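Local coordinates for protein tRNA (uracil(54)-C(5))-methyltransferase (Pyrococcus abyssi, PDB 2JJQ) that methylates C5 of uridine 54 in tRNA, using S-adenosyl-L-methionine as methyl donor and releasing S-adenosyl-L-homocysteine, at residues 257-262 and 277-282; 262-267 and 332-337; 269-274 and 299-304. All coordinates share one frame; numbering follows the deposited sequence.

Interaction 1. Residues 257-262 and 277-282; sequences RLDDVD and QAVNLV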
loop_
_atom_site.group_PDB
_atom_site.type_symbol
_atom_site.label_atom_id
_atom_site.label_comp_id
_atom_site.label_asym_id
_atom_site.label_seq_id
_atom_site.Cartn_x
_atom_site.Cartn_y
_atom_site.Cartn_z
ATOM N N ARG A 257 2.985 -10.123 12.282
ATOM C CA ARG A 257 2.432 -9.944 13.610
ATOM C C ARG A 257 2.430 -8.479 13.986
ATOM O O ARG A 257 3.492 -7.817 13.911
ATOM C CB ARG A 257 3.274 -10.753 14.623
ATOM C CG ARG A 257 2.912 -10.452 16.047
ATOM C CD ARG A 257 3.603 -11.453 16.987
ATOM N NE ARG A 257 2.741 -12.609 17.123
ATOM C CZ ARG A 257 2.172 -12.937 18.283
ATOM N NH1 ARG A 257 2.455 -12.222 19.372
ATOM N NH2 ARG A 257 1.357 -13.974 18.367
ATOM N N LEU A 258 1.245 -7.953 14.348
ATOM C CA LEU A 258 1.140 -6.573 14.884
ATOM C C LEU A 258 0.860 -6.651 16.366
ATOM O O LEU A 258 -0.216 -7.079 16.774
ATOM C CB LEU A 258 -0.026 -5.838 14.191
ATOM C CG LEU A 258 0.049 -5.864 12.631
ATOM C CD1 LEU A 258 -1.070 -4.869 12.124
ATOM C CD2 LEU A 258 1.419 -5.450 12.123
ATOM N N ASP A 259 1.846 -6.255 17.166
ATOM C CA ASP A 259 1.789 -6.468 18.618
ATOM C C ASP A 259 1.598 -7.980 18.917
ATOM O O ASP A 259 2.518 -8.803 18.657
ATOM C CB ASP A 259 0.734 -5.562 19.246
ATOM C CG ASP A 259 1.147 -4.091 19.244
ATOM O OD1 ASP A 259 2.371 -3.784 19.224
ATOM O OD2 ASP A 259 0.254 -3.217 19.262
ATOM N N ASP A 260 0.431 -8.382 19.428
ATOM C CA ASP A 260 0.208 -9.796 19.718
ATOM C C ASP A 260 -0.765 -10.454 18.736
ATOM O O ASP A 260 -1.309 -11.543 19.028
ATOM C CB ASP A 260 -0.331 -9.951 21.134
ATOM C CG ASP A 260 -1.605 -9.136 21.401
ATOM O OD1 ASP A 260 -1.977 -8.228 20.638
ATOM O OD2 ASP A 260 -2.243 -9.398 22.440
ATOM N N VAL A 261 -1.077 -9.770 17.624
ATOM C CA VAL A 261 -2.100 -10.318 16.723
ATOM C C VAL A 261 -1.444 -10.831 15.441
ATOM O O VAL A 261 -0.683 -10.062 14.829
ATOM C CB VAL A 261 -3.129 -9.202 16.393
ATOM C CG1 VAL A 261 -4.155 -9.716 15.431
ATOM C CG2 VAL A 261 -3.794 -8.689 17.717
ATOM N N ASP A 262 -1.699 -12.089 15.049
ATOM C CA ASP A 262 -1.080 -12.671 13.856
ATOM C C ASP A 262 -2.047 -12.506 12.674
ATOM O O ASP A 262 -3.276 -12.530 12.872
ATOM C CB ASP A 262 -0.818 -14.158 14.079
ATOM C CG ASP A 262 0.428 -14.430 14.915
ATOM O OD1 ASP A 262 1.240 -13.515 15.178
ATOM O OD2 ASP A 262 0.599 -15.604 15.271
ATOM N N GLN A 277 4.409 0.979 10.402
ATOM C CA GLN A 277 3.301 1.937 10.607
ATOM C C GLN A 277 2.002 1.225 10.820
ATOM O O GLN A 277 1.090 1.794 11.418
ATOM C CB GLN A 277 3.023 2.713 9.380
ATOM C CG GLN A 277 3.563 4.006 9.275
ATOM C CD GLN A 277 3.299 5.049 10.392
ATOM O OE1 GLN A 277 2.866 4.811 11.553
ATOM N NE2 GLN A 277 3.715 6.230 10.029
ATOM N N ALA A 278 1.863 0.021 10.254
ATOM C CA ALA A 278 0.610 -0.719 10.427
ATOM C C ALA A 278 0.373 -0.904 11.927
ATOM O O ALA A 278 -0.761 -0.958 12.360
ATOM C CB ALA A 278 0.702 -2.052 9.722
ATOM N N VAL A 279 1.451 -1.089 12.693
ATOM C CA VAL A 279 1.334 -1.269 14.147
ATOM C C VAL A 279 0.701 0.020 14.706
ATOM O O VAL A 279 -0.236 -0.043 15.517
ATOM C CB VAL A 279 2.687 -1.575 14.804
ATOM C CG1 VAL A 279 2.570 -1.532 16.328
ATOM C CG2 VAL A 279 3.181 -2.979 14.326
ATOM N N ASN A 280 1.215 1.179 14.298
ATOM C CA ASN A 280 0.621 2.444 14.818
ATOM C C ASN A 280 -0.841 2.600 14.370
ATOM O O ASN A 280 -1.666 3.110 15.113
ATOM C CB ASN A 280 1.427 3.626 14.331
ATOM C CG ASN A 280 2.759 3.729 15.024
ATOM O OD1 ASN A 280 2.956 3.166 16.126
ATOM N ND2 ASN A 280 3.678 4.459 14.420
ATOM N N LEU A 281 -1.135 2.156 13.149
ATOM C CA LEU A 281 -2.491 2.316 12.576
ATOM C C LEU A 281 -3.516 1.496 13.353
ATOM O O LEU A 281 -4.560 2.010 13.756
ATOM C CB LEU A 281 -2.427 1.892 11.086
ATOM C CG LEU A 281 -3.736 1.936 10.309
ATOM C CD1 LEU A 281 -4.233 3.373 10.353
ATOM C CD2 LEU A 281 -3.422 1.435 8.897
ATOM N N VAL A 282 -3.223 0.222 13.639
ATOM C CA VAL A 282 -4.202 -0.596 14.404
ATOM C C VAL A 282 -4.306 -0.088 15.839
ATOM O O VAL A 282 -5.370 -0.117 16.401
ATOM C CB VAL A 282 -3.926 -2.123 14.374
ATOM C CG1 VAL A 282 -4.004 -2.611 12.932
ATOM C CG2 VAL A 282 -2.531 -2.495 14.940
#

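Interaction 2. Residues 262-267 and 332-337; sequences DYLIHP and VEINNV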
loop_
_atom_site.group_PDB
_atom_site.type_symbol
_atom_site.label_atom_id
_atom_site.label_comp_id
_atom_site.label_asym_id
_atom_site.label_seq_id
_atom_site.Cartn_x
_atom_site.Cartn_y
_atom_site.Cartn_z
ATOM N N ASP A 262 -1.699 -12.089 15.049
ATOM C CA ASP A 262 -1.080 -12.671 13.856
ATOM C C ASP A 262 -2.047 -12.506 12.674
ATOM O O ASP A 262 -3.276 -12.530 12.872
ATOM C CB ASP A 262 -0.818 -14.158 14.079
ATOM C CG ASP A 262 0.428 -14.430 14.915
ATOM O OD1 ASP A 262 1.240 -13.515 15.178
ATOM O OD2 ASP A 262 0.599 -15.604 15.271
ATOM N N TYR A 263 -1.494 -12.339 11.473
ATOM C CA TYR A 263 -2.258 -12.205 10.254
ATOM C C TYR A 263 -1.600 -13.081 9.204
ATOM O O TYR A 263 -0.394 -12.931 8.948
ATOM C CB TYR A 263 -2.261 -10.777 9.738
ATOM C CG TYR A 263 -2.874 -9.772 10.689
ATOM C CD1 TYR A 263 -4.234 -9.537 10.665
ATOM C CD2 TYR A 263 -2.092 -9.087 11.628
ATOM C CE1 TYR A 263 -4.820 -8.620 11.534
ATOM C CE2 TYR A 263 -2.678 -8.130 12.527
ATOM C CZ TYR A 263 -4.046 -7.909 12.435
ATOM O OH TYR A 263 -4.674 -6.995 13.246
ATOM N N LEU A 264 -2.399 -13.940 8.585
ATOM C CA LEU A 264 -1.912 -14.844 7.552
ATOM C C LEU A 264 -1.722 -14.083 6.276
ATOM O O LEU A 264 -2.580 -13.259 5.916
ATOM C CB LEU A 264 -2.954 -15.956 7.295
ATOM C CG LEU A 264 -3.087 -16.812 8.579
ATOM C CD1 LEU A 264 -4.382 -17.701 8.448
ATOM C CD2 LEU A 264 -1.852 -17.669 8.869
ATOM N N ILE A 265 -0.620 -14.353 5.589
ATOM C CA ILE A 265 -0.313 -13.703 4.336
ATOM C C ILE A 265 -0.360 -14.805 3.267
ATOM O O ILE A 265 0.313 -15.820 3.407
ATOM C CB ILE A 265 1.138 -13.069 4.346
ATOM C CG1 ILE A 265 1.291 -11.939 5.386
ATOM C CG2 ILE A 265 1.448 -12.486 2.974
ATOM C CD1 ILE A 265 0.148 -11.046 5.375
ATOM N N HIS A 266 -1.109 -14.554 2.201
ATOM C CA HIS A 266 -1.237 -15.419 1.048
ATOM C C HIS A 266 -0.798 -14.619 -0.197
ATOM O O HIS A 266 -0.917 -13.409 -0.231
ATOM C CB HIS A 266 -2.717 -15.826 0.967
ATOM C CG HIS A 266 -3.051 -16.747 -0.170
ATOM N ND1 HIS A 266 -3.313 -16.289 -1.440
ATOM C CD2 HIS A 266 -3.161 -18.091 -0.225
ATOM C CE1 HIS A 266 -3.571 -17.310 -2.237
ATOM N NE2 HIS A 266 -3.496 -18.417 -1.518
ATOM N N PRO A 267 -0.312 -15.291 -1.241
ATOM C CA PRO A 267 0.170 -14.513 -2.368
ATOM C C PRO A 267 -0.872 -13.595 -2.901
ATOM O O PRO A 267 -0.507 -12.512 -3.353
ATOM C CB PRO A 267 0.457 -15.555 -3.439
ATOM C CG PRO A 267 0.710 -16.761 -2.711
ATOM C CD PRO A 267 -0.115 -16.735 -1.442
ATOM N N VAL A 332 -9.293 -14.931 12.413
ATOM C CA VAL A 332 -10.024 -15.076 13.668
ATOM C C VAL A 332 -9.573 -16.395 14.339
ATOM O O VAL A 332 -9.308 -16.448 15.548
ATOM C CB VAL A 332 -11.547 -15.083 13.407
ATOM C CG1 VAL A 332 -12.337 -15.532 14.715
ATOM C CG2 VAL A 332 -12.003 -13.680 12.977
ATOM N N GLU A 333 -9.530 -17.468 13.543
ATOM C CA GLU A 333 -9.217 -18.786 14.062
ATOM C C GLU A 333 -7.811 -18.842 14.694
ATOM O O GLU A 333 -7.659 -19.315 15.825
ATOM C CB GLU A 333 -9.393 -19.854 12.957
ATOM C CG GLU A 333 -10.878 -20.086 12.532
ATOM C CD GLU A 333 -11.046 -20.657 11.080
ATOM O OE1 GLU A 333 -10.044 -21.094 10.464
ATOM O OE2 GLU A 333 -12.201 -20.642 10.571
ATOM N N ILE A 334 -6.780 -18.408 13.957
ATOM C CA ILE A 334 -5.436 -18.519 14.466
ATOM C C ILE A 334 -5.162 -17.627 15.687
ATOM O O ILE A 334 -4.218 -17.893 16.475
ATOM C CB ILE A 334 -4.344 -18.231 13.418
ATOM C CG1 ILE A 334 -4.384 -16.770 12.972
ATOM C CG2 ILE A 334 -4.454 -19.215 12.216
ATOM C CD1 ILE A 334 -3.081 -16.339 12.290
ATOM N N ASN A 335 -5.945 -16.553 15.844
ATOM C CA ASN A 335 -5.786 -15.706 17.044
ATOM C C ASN A 335 -6.724 -16.048 18.198
ATOM O O ASN A 335 -6.631 -15.417 19.272
ATOM C CB ASN A 335 -6.050 -14.245 16.668
ATOM C CG ASN A 335 -4.938 -13.684 15.856
ATOM O OD1 ASN A 335 -3.836 -13.424 16.383
ATOM N ND2 ASN A 335 -5.174 -13.506 14.567
ATOM N N ASN A 336 -7.626 -16.998 17.961
ATOM C CA ASN A 336 -8.506 -17.503 19.013
ATOM C C ASN A 336 -9.361 -16.396 19.591
ATOM O O ASN A 336 -9.492 -16.261 20.832
ATOM C CB ASN A 336 -7.650 -18.132 20.110
ATOM C CG ASN A 336 -6.964 -19.407 19.635
ATOM O OD1 ASN A 336 -5.736 -19.583 19.780
ATOM N ND2 ASN A 336 -7.750 -20.293 19.013
ATOM N N VAL A 337 -9.927 -15.582 18.693
ATOM C CA VAL A 337 -10.825 -14.514 19.106
ATOM C C VAL A 337 -12.214 -14.848 18.568
ATOM O O VAL A 337 -12.393 -15.809 17.798
ATOM C CB VAL A 337 -10.358 -13.098 18.586
ATOM C CG1 VAL A 337 -9.062 -12.655 19.253
ATOM C CG2 VAL A 337 -10.205 -13.128 17.053
#

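Interaction 3. Residues 269-274 and 299-304; sequences SFFQTN and SGVGTF. With SAH (S-adenosyl-L-homocysteine), chain B.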
loop_
_atom_site.group_PDB
_atom_site.type_symbol
_atom_site.label_atom_id
_atom_site.label_comp_id
_atom_site.label_asym_id
_atom_site.label_seq_id
_atom_site.Cartn_x
_atom_site.Cartn_y
_atom_site.Cartn_z
ATOM N N SER A 269 -3.669 -12.210 -1.242
ATOM C CA SER A 269 -4.463 -11.448 -0.264
ATOM C C SER A 269 -3.748 -10.115 -0.003
ATOM O O SER A 269 -2.515 -10.031 -0.058
ATOM C CB SER A 269 -4.632 -12.241 1.080
ATOM O OG SER A 269 -3.338 -12.483 1.631
ATOM N N PHE A 270 -4.518 -9.064 0.284
ATOM C CA PHE A 270 -3.913 -7.718 0.524
ATOM C C PHE A 270 -3.555 -7.619 2.005
ATOM O O PHE A 270 -4.289 -8.126 2.839
ATOM C CB PHE A 270 -4.879 -6.594 0.149
ATOM C CG PHE A 270 -4.430 -5.237 0.633
ATOM C CD1 PHE A 270 -3.478 -4.524 -0.078
ATOM C CD2 PHE A 270 -4.860 -4.738 1.861
ATOM C CE1 PHE A 270 -3.030 -3.293 0.392
ATOM C CE2 PHE A 270 -4.414 -3.503 2.327
ATOM C CZ PHE A 270 -3.517 -2.791 1.605
ATOM N N PHE A 271 -2.430 -6.986 2.328
ATOM C CA PHE A 271 -2.109 -6.647 3.727
ATOM C C PHE A 271 -1.399 -5.252 3.689
ATOM O O PHE A 271 -0.681 -4.938 2.705
ATOM C CB PHE A 271 -1.168 -7.694 4.371
ATOM C CG PHE A 271 -1.031 -7.502 5.880
ATOM C CD1 PHE A 271 -2.088 -7.809 6.715
ATOM C CD2 PHE A 271 0.123 -6.947 6.425
ATOM C CE1 PHE A 271 -1.999 -7.592 8.107
ATOM C CE2 PHE A 271 0.219 -6.735 7.834
ATOM C CZ PHE A 271 -0.852 -7.052 8.646
ATOM N N GLN A 272 -1.673 -4.399 4.686
ATOM C CA GLN A 272 -1.021 -3.112 4.701
ATOM C C GLN A 272 0.487 -3.312 4.361
ATOM O O GLN A 272 1.138 -4.221 4.910
ATOM C CB GLN A 272 -1.130 -2.482 6.098
ATOM C CG GLN A 272 -2.553 -2.466 6.657
ATOM C CD GLN A 272 -3.297 -1.372 5.988
ATOM O OE1 GLN A 272 -2.680 -0.430 5.477
ATOM N NE2 GLN A 272 -4.624 -1.483 5.940
ATOM N N THR A 273 1.044 -2.445 3.508
ATOM C CA THR A 273 2.396 -2.673 2.976
ATOM C C THR A 273 3.529 -2.204 3.882
ATOM O O THR A 273 4.668 -2.563 3.638
ATOM C CB THR A 273 2.580 -2.034 1.615
ATOM O OG1 THR A 273 2.250 -0.638 1.711
ATOM C CG2 THR A 273 1.619 -2.682 0.607
ATOM N N ASN A 274 3.229 -1.366 4.865
ATOM C CA ASN A 274 4.260 -0.867 5.773
ATOM C C ASN A 274 3.992 -1.468 7.145
ATOM O O ASN A 274 3.135 -1.024 7.884
ATOM C CB ASN A 274 4.262 0.664 5.747
ATOM C CG ASN A 274 5.254 1.278 6.722
ATOM O OD1 ASN A 274 5.728 0.629 7.672
ATOM N ND2 ASN A 274 5.501 2.576 6.540
ATOM N N SER A 299 -13.670 -4.396 5.672
ATOM C CA SER A 299 -12.664 -5.008 6.610
ATOM C C SER A 299 -11.460 -5.567 5.902
ATOM O O SER A 299 -10.424 -5.831 6.522
ATOM C CB SER A 299 -13.301 -6.150 7.395
ATOM O OG SER A 299 -13.647 -7.215 6.513
ATOM N N GLY A 300 -11.585 -5.847 4.610
ATOM C CA GLY A 300 -10.532 -6.664 3.982
ATOM C C GLY A 300 -10.305 -7.904 4.816
ATOM O O GLY A 300 -11.259 -8.548 5.290
ATOM N N VAL A 301 -9.031 -8.246 4.991
ATOM C CA VAL A 301 -8.661 -9.445 5.750
ATOM C C VAL A 301 -8.752 -9.222 7.264
ATOM O O VAL A 301 -8.413 -10.105 8.028
ATOM C CB VAL A 301 -7.238 -9.849 5.412
ATOM C CG1 VAL A 301 -7.105 -10.155 3.880
ATOM C CG2 VAL A 301 -6.232 -8.787 5.881
ATOM N N GLY A 302 -9.249 -8.059 7.690
ATOM C CA GLY A 302 -9.690 -7.908 9.106
ATOM C C GLY A 302 -8.632 -7.249 9.993
ATOM O O GLY A 302 -8.648 -7.379 11.232
ATOM N N THR A 303 -7.741 -6.527 9.354
ATOM C CA THR A 303 -6.653 -5.840 10.053
ATOM C C THR A 303 -7.171 -5.151 11.319
ATOM O O THR A 303 -6.683 -5.415 12.429
ATOM C CB THR A 303 -5.957 -4.830 9.183
ATOM O OG1 THR A 303 -5.701 -5.373 7.874
ATOM C CG2 THR A 303 -4.596 -4.515 9.843
ATOM N N PHE A 304 -8.171 -4.298 11.168
ATOM C CA PHE A 304 -8.706 -3.594 12.354
ATOM C C PHE A 304 -9.535 -4.513 13.219
ATOM O O PHE A 304 -9.366 -4.562 14.414
ATOM C CB PHE A 304 -9.538 -2.374 11.919
ATOM C CG PHE A 304 -8.765 -1.422 11.056
ATOM C CD1 PHE A 304 -7.522 -0.976 11.479
ATOM C CD2 PHE A 304 -9.279 -0.932 9.882
ATOM C CE1 PHE A 304 -6.783 -0.133 10.701
ATOM C CE2 PHE A 304 -8.533 -0.056 9.084
ATOM C CZ PHE A 304 -7.291 0.326 9.470
HETATM N N SAH B . -9.457 -2.307 6.180
HETATM C CA SAH B . -8.834 -3.161 5.116
HETATM C CB SAH B . -8.556 -2.351 3.851
HETATM C CG SAH B . -9.816 -1.858 3.175
HETATM S SD SAH B . -9.404 -1.566 1.446
HETATM C C SAH B . -7.509 -3.663 5.639
HETATM O O SAH B . -6.839 -4.538 5.066
HETATM O OXT SAH B . -7.061 -3.162 6.660
HETATM C "C5'" SAH B . -11.051 -1.245 0.865
HETATM C "C4'" SAH B . -11.886 -2.537 0.896
HETATM O "O4'" SAH B . -13.183 -2.352 0.270
HETATM C "C3'" SAH B . -11.254 -3.717 0.158
HETATM O "O3'" SAH B . -11.015 -4.777 1.106
HETATM C "C2'" SAH B . -12.294 -4.094 -0.928
HETATM O "O2'" SAH B . -12.447 -5.494 -1.181
HETATM C "C1'" SAH B . -13.585 -3.582 -0.363
HETATM N N9 SAH B . -14.593 -3.066 -1.282
HETATM C C8 SAH B . -14.402 -2.394 -2.443
HETATM N N7 SAH B . -15.608 -1.985 -2.918
HETATM C C5 SAH B . -16.558 -2.363 -2.047
HETATM C C6 SAH B . -18.026 -2.243 -1.934
HETATM N N6 SAH B . -18.686 -1.602 -2.930
HETATM N N1 SAH B . -18.622 -2.799 -0.829
HETATM C C2 SAH B . -17.927 -3.434 0.140
HETATM N N3 SAH B . -16.596 -3.584 0.076
HETATM C C4 SAH B . -15.890 -3.069 -0.958
HETATM O O HOH W 1 -7.175 -6.642 3.400
HETATM O O HOH W 2 -4.462 -5.168 5.635
#

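Interaction 1. Residues 257-262 and 277-282
Leu-258 reaches from the end of strand 254-258 onto helix 275-288 and meets three residues there with its two methyl branches. Leu-258 CD1 lies 3.8 Å from Val-282 CG1 and 4.1 Å from Ala-278 CB, so it rests against residues one helical turn apart. Leu-258 CD2 turns to Val-279, 3.8 Å from its CG2. The directions differ as well: Leu-258 and Val-279 run past each other in opposite senses, whereas Leu-258 and Val-282 cross near a right angle. Val-279 divides its methyls between two partners. With CG1 anti to its backbone N (chi1 171°), that methyl faces the carboxylate of Asp-259, 3.7 Å from OD1, and CG2 is left to the leucine. The carboxylate has its polar partners on other residues: OD1 in a salt bridge with Arg-283 and OD2 in a hydrogen bond with Tyr-307. Leu-258 and Asp-259 begin a type II' turn closed by Val-261 N to Leu-258 O (3.0 Å), and behind it Arg-257 NE forms a salt bridge with Asp-262 OD1 at 2.6 Å. The arrangement is a beta hairpin with a two-residue type II' turn, whose turn end packs on helix 275-288 of the catalytic domain.

Interaction 2. Residues 262-267 and 332-337
A side-chain amide, that of Asn-335, pairs by two hydrogen bonds with the backbone of Asp-262, and with an apolar patch beside it joins strand 261-265 of the two-stranded hairpin to the C-terminal turn of helix 322-335. Asp-262 N donates to Asn-335 OD1 at 2.9 Å, with an N-H...O angle of 166°, and approaches in the carbonyl plane on a lone pair. In return Asn-335 ND2 donates to Asp-262 O at 2.7 Å; this bond is almost straight at 177°, and the acceptor lies in the amide plane while the donor is slightly tilted from the plane of the backbone carbonyl. Two bonds of opposite sense fix the rotation of the amide and satisfy both backbone polar atoms of a buried strand residue, much as a neighbouring strand would.

Alongside, Ile-334 supplies the apolar half. Ile-334 CD1 comes within 3.6 Å of Asp-262 CB and 3.7 Å of Leu-264 CG. Leu-264 and Ile-334 reach toward each other tip to tip, and the shorter branch of the isoleucine, Ile-334 CG2, lies 4.1 Å from Leu-264 CD1. CG1 of the isoleucine sits between the backbone N and carbonyl carbon (chi1 66°), a placement that sends CD1 across to the strand. The C-terminal end of the helix is finished by a Schellman motif, with Asn-336 at positive phi.

Asn-331, one turn earlier, extends the grip: its OD1 accepts from Leu-264 N and its O accepts from Asn-335 ND2. Strand 254-258 pairs with the other edge of strand 261-265 through Tyr-263 and Glu-256, and helix 303-310 lies next to the junction, with Ile-306 against Asn-335 and Tyr-307 against Tyr-263.

Interaction 3. Residues 269-274 and 299-304
Gln-272 and Thr-303 are brought to the same carboxylate oxygen of S-adenosyl-L-homocysteine by their torsions. The glutamine chain is bent at chi2 (-77°), which turns its amide toward the ligand, and Gln-272 NE2 donates to SAH OXT at 3.0 Å. Thr-303 carries OG1 beside its own backbone N (chi1 -45°), leaving CG2 to face Gln-272 CG; Thr-303 OG1 donates to SAH OXT at 2.9 Å. The other carboxylate oxygen, O, is reached through water. One water donates to SAH O (2.7 Å) and to Phe-270 O while accepting from Val-301 N; a second donates to SAH O and to Thr-303 OG1 (2.6 Å from the water) and accepts from Gln-272 N. Thus each water ties both segments to the ligand.

Aromatic and aliphatic groups close in around this network. Phe-270 presents its ring edge to SAH O, CD2 at 3.8 Å, whereas SAH OXT lies over one face of the Phe-304 ring. Val-301 CG1 packs 3.6 Å from Phe-270 O, and its CG2 meets the edge of Phe-271. Gly-300 and Gly-302 lie in the turn after strand 293-297, consistent with the glycine-rich loop of class I methyltransferases. Between these two segments the carboxylate is held by direct bonds at OXT and through water at O; as Gln-272 and Thr-303 are S-adenosyl-L-methionine-binding residues, the methyl donor is probably held likewise.

Overall arrangement
From the N terminus, the chain enters the hairpin of strands 254-258 and 261-265, and interaction 1 closes a short loop from it to helix 275-288. Interaction 2 starts on the same hairpin, sharing Asp-262, but closes a much longer loop to helix 322-335. Interaction 3, from loop 269-274 to 299-304, is nested inside that longer loop and crosses interaction 1, as interaction 2 also does. Direct contacts bind the three together: Tyr-263 OH lies 2.7 Å from Thr-303 O, Tyr-263 CE2 touches Leu-258 CG, and Val-282 CG1 packs on Thr-303 CG2. Together they tie the hairpin and two flanking helices to the ligand-binding turn of the catalytic domain.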